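Local structure of protein-L-isoaspartate O-methyltransferase beta-aspartate methyltransferase (Plasmodium falciparum, 2PBF) at residues Arg83-Ser89 / Tyr111-Glu116; Val122-Leu126 / Lys143-Lys147; Ile166-Ala172 / Lys188-Glu194. The protein probably transfers a methyl group from S-adenosyl-L-methionine to isoaspartyl residues of damaged proteins, the step that starts their repair. One frame throughout, in Å; residues are numbered along the deposited sequence.

Contact 1 (Arg83-Ser89 / Tyr111-Glu116); sequences RAIDVGS and YVIGLE. With SAH (S-adenosyl-L-homocysteine), chain C.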
loop_
_atom_site.group_PDB
_atom_site.type_symbol
_atom_site.label_atom_id
_atom_site.label_comp_id
_atom_site.label_asym_id
_atom_site.label_seq_id
_atom_site.Cartn_x
_atom_site.Cartn_y
_atom_site.Cartn_z
ATOM N N ARG A 83 -1.286 11.051 7.473
ATOM C CA ARG A 83 -0.783 11.056 6.107
ATOM C C ARG A 83 -0.102 9.716 5.795
ATOM O O ARG A 83 0.801 9.285 6.520
ATOM C CB ARG A 83 0.199 12.205 5.900
ATOM C CG ARG A 83 -0.332 13.563 6.353
ATOM C CD ARG A 83 0.608 14.689 5.968
ATOM N NE ARG A 83 0.483 15.103 4.564
ATOM C CZ ARG A 83 1.483 15.127 3.688
ATOM N NH1 ARG A 83 2.714 14.740 4.049
ATOM N NH2 ARG A 83 1.254 15.526 2.449
ATOM N N ALA A 84 -0.551 9.083 4.717
ATOM C CA ALA A 84 -0.048 7.771 4.254
ATOM C C ALA A 84 0.420 7.867 2.798
ATOM O O ALA A 84 -0.099 8.662 2.011
ATOM C CB ALA A 84 -1.146 6.715 4.373
ATOM N N ILE A 85 1.429 7.076 2.451
ATOM C CA ILE A 85 1.897 6.978 1.073
ATOM C C ILE A 85 2.055 5.498 0.720
ATOM O O ILE A 85 2.585 4.709 1.511
ATOM C CB ILE A 85 3.193 7.838 0.796
ATOM C CG1 ILE A 85 3.686 7.666 -0.646
ATOM C CG2 ILE A 85 4.314 7.568 1.844
ATOM C CD1 ILE A 85 4.744 8.715 -1.041
ATOM N N ASP A 86 1.539 5.137 -0.449
ATOM C CA ASP A 86 1.615 3.774 -0.956
ATOM C C ASP A 86 2.587 3.827 -2.102
ATOM O O ASP A 86 2.287 4.397 -3.174
ATOM C CB ASP A 86 0.237 3.300 -1.425
ATOM C CG ASP A 86 0.219 1.858 -1.882
ATOM O OD1 ASP A 86 1.149 1.093 -1.575
ATOM O OD2 ASP A 86 -0.770 1.464 -2.552
ATOM N N VAL A 87 3.759 3.253 -1.870
ATOM C CA VAL A 87 4.811 3.276 -2.858
ATOM C C VAL A 87 4.725 2.010 -3.715
ATOM O O VAL A 87 4.998 0.917 -3.231
ATOM C CB VAL A 87 6.216 3.342 -2.193
ATOM C CG1 VAL A 87 7.331 3.310 -3.289
ATOM C CG2 VAL A 87 6.342 4.598 -1.295
ATOM N N GLY A 88 4.363 2.177 -4.987
ATOM C CA GLY A 88 4.172 1.050 -5.906
ATOM C C GLY A 88 2.715 0.682 -5.847
ATOM O O GLY A 88 2.355 -0.470 -5.555
ATOM N N SER A 89 1.856 1.665 -6.115
ATOM C CA SER A 89 0.449 1.517 -5.796
ATOM C C SER A 89 -0.252 0.476 -6.690
ATOM O O SER A 89 -1.259 -0.100 -6.280
ATOM C CB SER A 89 -0.263 2.889 -5.780
ATOM O OG SER A 89 -0.007 3.624 -6.971
ATOM N N TYR A 111 -4.655 12.359 4.520
ATOM C CA TYR A 111 -4.068 12.446 3.222
ATOM C C TYR A 111 -3.517 11.083 2.758
ATOM O O TYR A 111 -2.765 10.422 3.490
ATOM C CB TYR A 111 -2.986 13.502 3.261
ATOM C CG TYR A 111 -2.393 13.821 1.928
ATOM C CD1 TYR A 111 -3.075 14.623 1.011
ATOM C CD2 TYR A 111 -1.150 13.325 1.578
ATOM C CE1 TYR A 111 -2.502 14.920 -0.236
ATOM C CE2 TYR A 111 -0.589 13.604 0.351
ATOM C CZ TYR A 111 -1.265 14.400 -0.550
ATOM O OH TYR A 111 -0.668 14.685 -1.760
ATOM N N VAL A 112 -3.882 10.678 1.539
ATOM C CA VAL A 112 -3.366 9.433 0.956
ATOM C C VAL A 112 -2.833 9.648 -0.464
ATOM O O VAL A 112 -3.518 10.220 -1.320
ATOM C CB VAL A 112 -4.426 8.311 0.974
ATOM C CG1 VAL A 112 -3.863 6.980 0.402
ATOM C CG2 VAL A 112 -4.946 8.091 2.393
ATOM N N ILE A 113 -1.608 9.190 -0.713
ATOM C CA ILE A 113 -1.023 9.317 -2.050
ATOM C C ILE A 113 -0.465 7.967 -2.508
ATOM O O ILE A 113 0.184 7.287 -1.728
ATOM C CB ILE A 113 0.027 10.519 -2.144
ATOM C CG1 ILE A 113 0.444 10.803 -3.577
ATOM C CG2 ILE A 113 1.283 10.294 -1.310
ATOM C CD1 ILE A 113 1.329 12.086 -3.712
ATOM N N GLY A 114 -0.780 7.563 -3.743
ATOM C CA GLY A 114 -0.151 6.403 -4.364
ATOM C C GLY A 114 0.875 6.849 -5.391
ATOM O O GLY A 114 0.597 7.704 -6.220
ATOM N N LEU A 115 2.075 6.296 -5.327
ATOM C CA LEU A 115 3.072 6.528 -6.377
ATOM C C LEU A 115 3.267 5.254 -7.177
ATOM O O LEU A 115 3.478 4.183 -6.606
ATOM C CB LEU A 115 4.417 6.932 -5.768
ATOM C CG LEU A 115 4.818 8.396 -5.588
ATOM C CD1 LEU A 115 3.709 9.310 -5.041
ATOM C CD2 LEU A 115 6.058 8.456 -4.695
ATOM N N GLU A 116 3.215 5.386 -8.499
ATOM C CA GLU A 116 3.378 4.258 -9.391
ATOM C C GLU A 116 4.292 4.630 -10.576
ATOM O O GLU A 116 4.027 5.602 -11.304
ATOM C CB GLU A 116 2.013 3.744 -9.853
ATOM C CG GLU A 116 2.087 2.757 -10.982
ATOM C CD GLU A 116 2.894 1.520 -10.612
ATOM O OE1 GLU A 116 2.814 1.053 -9.459
ATOM O OE2 GLU A 116 3.626 1.025 -11.470
HETATM N N SAH C . 0.261 -2.678 -3.912
HETATM C CA SAH C . 0.286 -3.139 -5.324
HETATM C CB SAH C . 1.591 -3.847 -5.588
HETATM C CG SAH C . 1.826 -3.894 -7.092
HETATM S SD SAH C . 3.373 -4.710 -7.493
HETATM C C SAH C . -0.903 -4.030 -5.696
HETATM O O SAH C . -1.235 -4.933 -4.925
HETATM O OXT SAH C . -1.544 -3.853 -6.764
HETATM C "C5'" SAH C . 4.465 -3.322 -7.097
HETATM C "C4'" SAH C . 4.291 -2.065 -7.952
HETATM O "O4'" SAH C . 5.408 -1.255 -7.713
HETATM C "C3'" SAH C . 4.224 -2.257 -9.461
HETATM O "O3'" SAH C . 2.995 -1.735 -9.938
HETATM C "C2'" SAH C . 5.424 -1.493 -10.000
HETATM O "O2'" SAH C . 5.148 -0.853 -11.225
HETATM C "C1'" SAH C . 5.670 -0.498 -8.884
HETATM N N9 SAH C . 7.054 0.012 -8.767
HETATM C C8 SAH C . 8.200 -0.703 -8.960
HETATM N N7 SAH C . 9.251 0.110 -8.704
HETATM C C5 SAH C . 8.800 1.342 -8.376
HETATM C C6 SAH C . 9.447 2.541 -8.056
HETATM N N6 SAH C . 10.768 2.655 -8.026
HETATM N N1 SAH C . 8.697 3.642 -7.730
HETATM C C2 SAH C . 7.317 3.567 -7.754
HETATM N N3 SAH C . 6.708 2.383 -8.087
HETATM C C4 SAH C . 7.426 1.282 -8.396
#
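Strands 83-87 and 111-116, the third and second of seven in the Rossmann-like sheet, run parallel as neighbouring inner strands, axes 4.7 Å apart. I85 lies against two residues, CG1 3.6 Å from I113 CG2 and CD1 3.9 Å from L115 CD2; at the strand starts R83 NH2 comes 3.4 Å from Y111 CD2, the guanidinium being held by L160 O. The face of A84 and D86 is shallower. G114 leaves a hollow that S89 fills as the chain turns; a CB on G114 would collide with S89 CB. G88 makes room for the cofactor product, its CA 3.2 Å from SAH O4'. Where the strands end, L115 O accepts both G88 N (2.7 Å) and S89 N (3.0 Å), fixing this turn beside E116. The E116 carboxylate takes SAH O3' on OE1 (2.8 Å) and SAH O2' on OE2, a very short 2.4 Å. An acidic strand end beside a glycine-rich turn is a hallmark of SAM-dependent methyltransferases; here both carboxylate oxygens read the ribose diol as hydrogen-bond donor.

Contact 2 (Val122-Leu126 / Lys143-Lys147); sequences VNFSL and KIIHK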
loop_
_atom_site.group_PDB
_atom_site.type_symbol
_atom_site.label_atom_id
_atom_site.label_comp_id
_atom_site.label_asym_id
_atom_site.label_seq_id
_atom_site.Cartn_x
_atom_site.Cartn_y
_atom_site.Cartn_z
ATOM N N VAL A 122 -0.704 3.257 -13.362
ATOM C CA VAL A 122 -1.438 4.483 -12.983
ATOM C C VAL A 122 -2.848 4.460 -13.617
ATOM O O VAL A 122 -3.856 4.456 -12.911
ATOM C CB VAL A 122 -0.721 5.785 -13.405
ATOM C CG1 VAL A 122 -1.558 6.998 -12.999
ATOM C CG2 VAL A 122 0.670 5.872 -12.797
ATOM N N ASN A 123 -2.921 4.420 -14.950
ATOM C CA ASN A 123 -4.224 4.423 -15.591
ATOM C C ASN A 123 -5.099 3.237 -15.229
ATOM O O ASN A 123 -6.315 3.369 -15.181
ATOM C CB ASN A 123 -4.115 4.589 -17.115
ATOM C CG ASN A 123 -3.233 5.763 -17.514
ATOM O OD1 ASN A 123 -3.430 6.893 -17.059
ATOM N ND2 ASN A 123 -2.234 5.491 -18.351
ATOM N N PHE A 124 -4.491 2.070 -15.005
ATOM C CA PHE A 124 -5.222 0.871 -14.575
ATOM C C PHE A 124 -5.885 1.095 -13.217
ATOM O O PHE A 124 -7.076 0.786 -13.026
ATOM C CB PHE A 124 -4.268 -0.352 -14.531
ATOM C CG PHE A 124 -4.892 -1.609 -13.963
ATOM C CD1 PHE A 124 -5.818 -2.340 -14.700
ATOM C CD2 PHE A 124 -4.529 -2.073 -12.701
ATOM C CE1 PHE A 124 -6.386 -3.512 -14.180
ATOM C CE2 PHE A 124 -5.094 -3.237 -12.171
ATOM C CZ PHE A 124 -6.023 -3.956 -12.912
ATOM N N SER A 125 -5.100 1.610 -12.270
ATOM C CA SER A 125 -5.605 1.878 -10.912
ATOM C C SER A 125 -6.695 2.954 -10.935
ATOM O O SER A 125 -7.701 2.813 -10.258
ATOM C CB SER A 125 -4.474 2.281 -9.963
ATOM O OG SER A 125 -3.924 3.544 -10.281
ATOM N N LEU A 126 -6.503 3.997 -11.757
ATOM C CA LEU A 126 -7.486 5.098 -11.816
ATOM C C LEU A 126 -8.822 4.627 -12.394
ATOM O O LEU A 126 -9.882 5.103 -11.984
ATOM C CB LEU A 126 -6.935 6.337 -12.553
ATOM C CG LEU A 126 -5.644 6.995 -12.040
ATOM C CD1 LEU A 126 -5.070 7.946 -13.058
ATOM C CD2 LEU A 126 -5.835 7.709 -10.725
ATOM N N LYS A 143 -4.701 10.903 -4.074
ATOM C CA LYS A 143 -4.171 10.948 -5.440
ATOM C C LYS A 143 -3.356 9.707 -5.779
ATOM O O LYS A 143 -2.711 9.129 -4.903
ATOM C CB LYS A 143 -3.244 12.151 -5.635
ATOM C CG LYS A 143 -3.904 13.499 -5.576
ATOM C CD LYS A 143 -2.923 14.573 -5.117
ATOM C CE LYS A 143 -3.672 15.621 -4.276
ATOM N NZ LYS A 143 -3.370 17.022 -4.675
ATOM N N ILE A 144 -3.373 9.341 -7.060
ATOM C CA ILE A 144 -2.436 8.372 -7.632
ATOM C C ILE A 144 -1.596 9.107 -8.658
ATOM O O ILE A 144 -2.124 9.619 -9.638
ATOM C CB ILE A 144 -3.149 7.206 -8.368
ATOM C CG1 ILE A 144 -4.198 6.523 -7.485
ATOM C CG2 ILE A 144 -2.098 6.213 -8.932
ATOM C CD1 ILE A 144 -3.640 5.728 -6.287
ATOM N N ILE A 145 -0.294 9.149 -8.399
ATOM C CA ILE A 145 0.697 9.871 -9.191
ATOM C C ILE A 145 1.569 8.897 -9.996
ATOM O O ILE A 145 1.989 7.867 -9.477
ATOM C CB ILE A 145 1.641 10.715 -8.246
ATOM C CG1 ILE A 145 0.835 11.578 -7.265
ATOM C CG2 ILE A 145 2.583 11.585 -9.017
ATOM C CD1 ILE A 145 -0.319 12.348 -7.880
ATOM N N HIS A 146 1.834 9.233 -11.256
ATOM C CA HIS A 146 2.877 8.567 -12.049
ATOM C C HIS A 146 4.267 9.048 -11.637
ATOM O O HIS A 146 4.693 10.135 -12.009
ATOM C CB HIS A 146 2.637 8.797 -13.537
ATOM C CG HIS A 146 3.630 8.117 -14.426
ATOM N ND1 HIS A 146 3.907 8.559 -15.697
ATOM C CD2 HIS A 146 4.423 7.041 -14.220
ATOM C CE1 HIS A 146 4.821 7.777 -16.245
ATOM N NE2 HIS A 146 5.152 6.849 -15.368
ATOM N N LYS A 147 4.976 8.229 -10.870
ATOM C CA LYS A 147 6.242 8.638 -10.272
ATOM C C LYS A 147 7.065 7.460 -9.777
ATOM O O LYS A 147 6.552 6.546 -9.139
ATOM C CB LYS A 147 5.983 9.586 -9.087
ATOM C CG LYS A 147 7.239 10.170 -8.424
ATOM C CD LYS A 147 7.469 11.576 -8.951
ATOM C CE LYS A 147 8.933 11.915 -9.092
ATOM N NZ LYS A 147 9.061 13.367 -9.437
#
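Helix 119-132 and strand 142-146 belong to the beta-alpha-beta crossover that starts from strand 111-116; the helix packs on the face of the sheet, nearly antiparallel to the strand (163°), with axes 8.8 Å apart. The meeting is apolar and centres on I144. This side chain points to the helix with chi1 and chi2 both m, and its CG2 is 4.2 Å from V122 CG1 and 3.5 Å from S125 OG. L126 leaves the helix sideways, yet its mt rotamer swings the tip inward until CD2 lies 3.6 Å from I144 CB. S125 takes the p rotamer, which folds its hydroxyl back onto the preceding turn, where OG donates to V122 O at 2.8 Å; satisfied in this way, the polar atom can sit against the isoleucine. I145 turns to the other face of the sheet and packs on I113, while K147, beyond the strand end, touches SAH and forms a salt bridge with E156. H146, with chi1 t, stands at the solvent-exposed margin. There V122, also t, closes the gap: its CG2 is 3.6 Å from both CA and CB of H146.

Contact 3 (Ile166-Ala172 / Lys188-Glu194); sequences IHVGASA and KLIIPIE. With SAH (S-adenosyl-L-homocysteine), chain C.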
loop_
_atom_site.group_PDB
_atom_site.type_symbol
_atom_site.label_atom_id
_atom_site.label_comp_id
_atom_site.label_asym_id
_atom_site.label_seq_id
_atom_site.Cartn_x
_atom_site.Cartn_y
_atom_site.Cartn_z
ATOM N N ILE A 166 3.962 4.513 5.661
ATOM C CA ILE A 166 4.558 4.310 4.345
ATOM C C ILE A 166 4.515 2.838 3.986
ATOM O O ILE A 166 5.083 2.005 4.670
ATOM C CB ILE A 166 6.037 4.833 4.237
ATOM C CG1 ILE A 166 6.144 6.268 4.795
ATOM C CG2 ILE A 166 6.533 4.702 2.763
ATOM C CD1 ILE A 166 7.498 6.960 4.587
ATOM N N HIS A 167 3.822 2.516 2.918
ATOM C CA HIS A 167 3.775 1.149 2.478
ATOM C C HIS A 167 4.518 1.074 1.171
ATOM O O HIS A 167 4.336 1.903 0.284
ATOM C CB HIS A 167 2.345 0.669 2.320
ATOM C CG HIS A 167 2.252 -0.682 1.700
ATOM N ND1 HIS A 167 2.078 -0.864 0.347
ATOM C CD2 HIS A 167 2.369 -1.918 2.238
ATOM C CE1 HIS A 167 2.078 -2.154 0.077
ATOM N NE2 HIS A 167 2.242 -2.813 1.209
ATOM N N VAL A 168 5.389 0.086 1.057
ATOM C CA VAL A 168 6.111 -0.074 -0.169
ATOM C C VAL A 168 5.800 -1.481 -0.669
ATOM O O VAL A 168 6.108 -2.452 0.004
ATOM C CB VAL A 168 7.623 0.125 0.059
ATOM C CG1 VAL A 168 8.324 0.262 -1.246
ATOM C CG2 VAL A 168 7.889 1.357 0.968
ATOM N N GLY A 169 5.207 -1.569 -1.861
ATOM C CA GLY A 169 4.693 -2.842 -2.361
ATOM C C GLY A 169 5.632 -3.530 -3.351
ATOM O O GLY A 169 5.190 -4.364 -4.131
ATOM N N ALA A 170 6.923 -3.177 -3.283
ATOM C CA ALA A 170 7.943 -3.711 -4.149
ATOM C C ALA A 170 9.236 -3.774 -3.356
ATOM O O ALA A 170 9.463 -2.971 -2.444
ATOM C CB ALA A 170 8.098 -2.862 -5.424
ATOM N N SER A 171 10.058 -4.773 -3.684
ATOM C CA SER A 171 11.267 -5.073 -2.953
ATOM C C SER A 171 12.450 -4.206 -3.380
ATOM O O SER A 171 12.682 -3.979 -4.568
ATOM C CB SER A 171 11.627 -6.532 -3.168
ATOM O OG SER A 171 12.800 -6.828 -2.476
ATOM N N ALA A 172 13.200 -3.749 -2.385
ATOM C CA ALA A 172 14.297 -2.834 -2.602
ATOM C C ALA A 172 15.615 -3.557 -2.367
ATOM O O ALA A 172 15.747 -4.327 -1.404
ATOM C CB ALA A 172 14.184 -1.661 -1.647
ATOM N N LYS A 188 5.251 4.456 10.869
ATOM C CA LYS A 188 5.735 3.137 10.431
ATOM C C LYS A 188 5.899 3.007 8.915
ATOM O O LYS A 188 5.049 3.472 8.144
ATOM C CB LYS A 188 4.827 2.020 10.957
ATOM C CG LYS A 188 5.222 1.567 12.347
ATOM C CD LYS A 188 4.102 0.955 13.134
ATOM C CE LYS A 188 4.647 0.598 14.524
ATOM N NZ LYS A 188 3.714 -0.282 15.272
ATOM N N LEU A 189 6.989 2.353 8.510
ATOM C CA LEU A 189 7.306 2.046 7.110
ATOM C C LEU A 189 7.411 0.532 7.024
ATOM O O LEU A 189 8.145 -0.091 7.797
ATOM C CB LEU A 189 8.665 2.637 6.729
ATOM C CG LEU A 189 9.228 3.060 5.356
ATOM C CD1 LEU A 189 10.754 3.292 5.536
ATOM C CD2 LEU A 189 8.981 2.136 4.171
ATOM N N ILE A 190 6.647 -0.037 6.108
ATOM C CA ILE A 190 6.635 -1.468 5.798
ATOM C C ILE A 190 7.253 -1.642 4.417
ATOM O O ILE A 190 6.778 -1.084 3.441
ATOM C CB ILE A 190 5.174 -2.015 5.792
ATOM C CG1 ILE A 190 4.576 -2.002 7.201
ATOM C CG2 ILE A 190 5.071 -3.410 5.114
ATOM C CD1 ILE A 190 5.293 -2.901 8.189
ATOM N N ILE A 191 8.329 -2.411 4.338
ATOM C CA ILE A 191 9.065 -2.506 3.095
ATOM C C ILE A 191 9.822 -3.828 2.975
ATOM O O ILE A 191 10.450 -4.256 3.930
ATOM C CB ILE A 191 10.053 -1.288 2.943
ATOM C CG1 ILE A 191 10.913 -1.427 1.691
ATOM C CG2 ILE A 191 10.891 -1.074 4.234
ATOM C CD1 ILE A 191 11.726 -0.169 1.364
ATOM N N PRO A 192 9.748 -4.486 1.799
ATOM C CA PRO A 192 10.646 -5.640 1.605
ATOM C C PRO A 192 12.046 -5.173 1.197
ATOM O O PRO A 192 12.172 -4.340 0.315
ATOM C CB PRO A 192 9.980 -6.420 0.464
ATOM C CG PRO A 192 8.604 -5.719 0.236
ATOM C CD PRO A 192 8.869 -4.293 0.629
ATOM N N ILE A 193 13.080 -5.705 1.845
ATOM C CA ILE A 193 14.476 -5.420 1.455
ATOM C C ILE A 193 15.221 -6.737 1.148
ATOM O O ILE A 193 15.159 -7.677 1.947
ATOM C CB ILE A 193 15.203 -4.546 2.518
ATOM C CG1 ILE A 193 14.439 -3.217 2.735
ATOM C CG2 ILE A 193 16.684 -4.263 2.116
ATOM C CD1 ILE A 193 14.631 -2.581 4.078
ATOM N N GLU A 194 15.853 -6.823 -0.022
ATOM C CA GLU A 194 16.729 -7.962 -0.359
ATOM C C GLU A 194 17.844 -8.093 0.681
ATOM O O GLU A 194 18.728 -7.227 0.810
ATOM C CB GLU A 194 17.412 -7.809 -1.708
ATOM C CG GLU A 194 16.581 -7.507 -2.927
ATOM C CD GLU A 194 17.471 -7.229 -4.162
ATOM O OE1 GLU A 194 18.720 -7.389 -4.072
ATOM O OE2 GLU A 194 16.926 -6.866 -5.229
HETATM N N SAH C . 0.261 -2.678 -3.912
HETATM C CA SAH C . 0.286 -3.139 -5.324
HETATM C CB SAH C . 1.591 -3.847 -5.588
HETATM C CG SAH C . 1.826 -3.894 -7.092
HETATM S SD SAH C . 3.373 -4.710 -7.493
HETATM C C SAH C . -0.903 -4.030 -5.696
HETATM O O SAH C . -1.235 -4.933 -4.925
HETATM O OXT SAH C . -1.544 -3.853 -6.764
HETATM C "C5'" SAH C . 4.465 -3.322 -7.097
HETATM C "C4'" SAH C . 4.291 -2.065 -7.952
HETATM O "O4'" SAH C . 5.408 -1.255 -7.713
HETATM C "C3'" SAH C . 4.224 -2.257 -9.461
HETATM O "O3'" SAH C . 2.995 -1.735 -9.938
HETATM C "C2'" SAH C . 5.424 -1.493 -10.000
HETATM O "O2'" SAH C . 5.148 -0.853 -11.225
HETATM C "C1'" SAH C . 5.670 -0.498 -8.884
HETATM N N9 SAH C . 7.054 0.012 -8.767
HETATM C C8 SAH C . 8.200 -0.703 -8.960
HETATM N N7 SAH C . 9.251 0.110 -8.704
HETATM C C5 SAH C . 8.800 1.342 -8.376
HETATM C C6 SAH C . 9.447 2.541 -8.056
HETATM N N6 SAH C . 10.768 2.655 -8.026
HETATM N N1 SAH C . 8.697 3.642 -7.730
HETATM C C2 SAH C . 7.317 3.567 -7.754
HETATM N N3 SAH C . 6.708 2.383 -8.087
HETATM C C4 SAH C . 7.426 1.282 -8.396
#
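V168 CG2 forms the apolar centre, 3.5 Å from L189 CD2 and 3.9 Å from I191 CB. I166 extends the cluster, with CG2 3.8 Å from L189 CD2, and A172 CB approaches I191 CD1 at 4.2 Å; L179 of helix 177-182 packs over V168, L189 and I191. H167 and I190 lie on the other face, CD2 of the first 4.2 Å from CG2 of the second, beneath helix 64-74; H167 ND1 is hydrogen-bonded to D86 OD1 of the neighbouring strand. Between these two faces the backbones pair in parallel: I166 N donates to K188 O (2.9 Å), I190 N to I166 O (2.9 Å) and V168 N to I190 O (3.0 Å). The next donor would be the nitrogen of P192, which has no hydrogen, and there the pairing lapses. V168 O and A170 O each come within 3.4 Å of P192 CD instead, and A170 O has no polar partner. G169 and A170 bow away from the strand toward the ligand, G169 O lying 3.2 Å from SAH C5' and A170 CB 3.9 Å from SAH O4'. Pairing resumes two residues out of step, through A172 N to P192 O and E194 N to A172 O, both 2.9 Å. At the polar edge, S171 OG lies 3.9 Å from E194 CG, and the exposed E194 reaches the surface. Parallel strands joined through a helix, with the first strand's tip opening into a cofactor-lining loop, are typical of the Rossmann-like SAM-dependent methyltransferase fold.

All three contacts reach one mixed seven-stranded sheet, contact 2 through strand 142-146, against which helix 119-132 packs; along the chain each closes before the next opens. Contact 1 lies between the others: strand 111-116 pairs with strand 142-146 of contact 2 (centres about 10 Å apart) and strand 83-87 with strand 163-168 of contact 3 (about 12 Å). Contacts 2 and 3 lie about 19 Å apart between centres, their nearest atoms about 10 Å apart. Probable backbone hydrogen bonds run from V87 to H167 and G169, and from G114 to K143 and I145. The C-terminal ends of the parallel strands and the loops that follow them thus line a single SAH pocket.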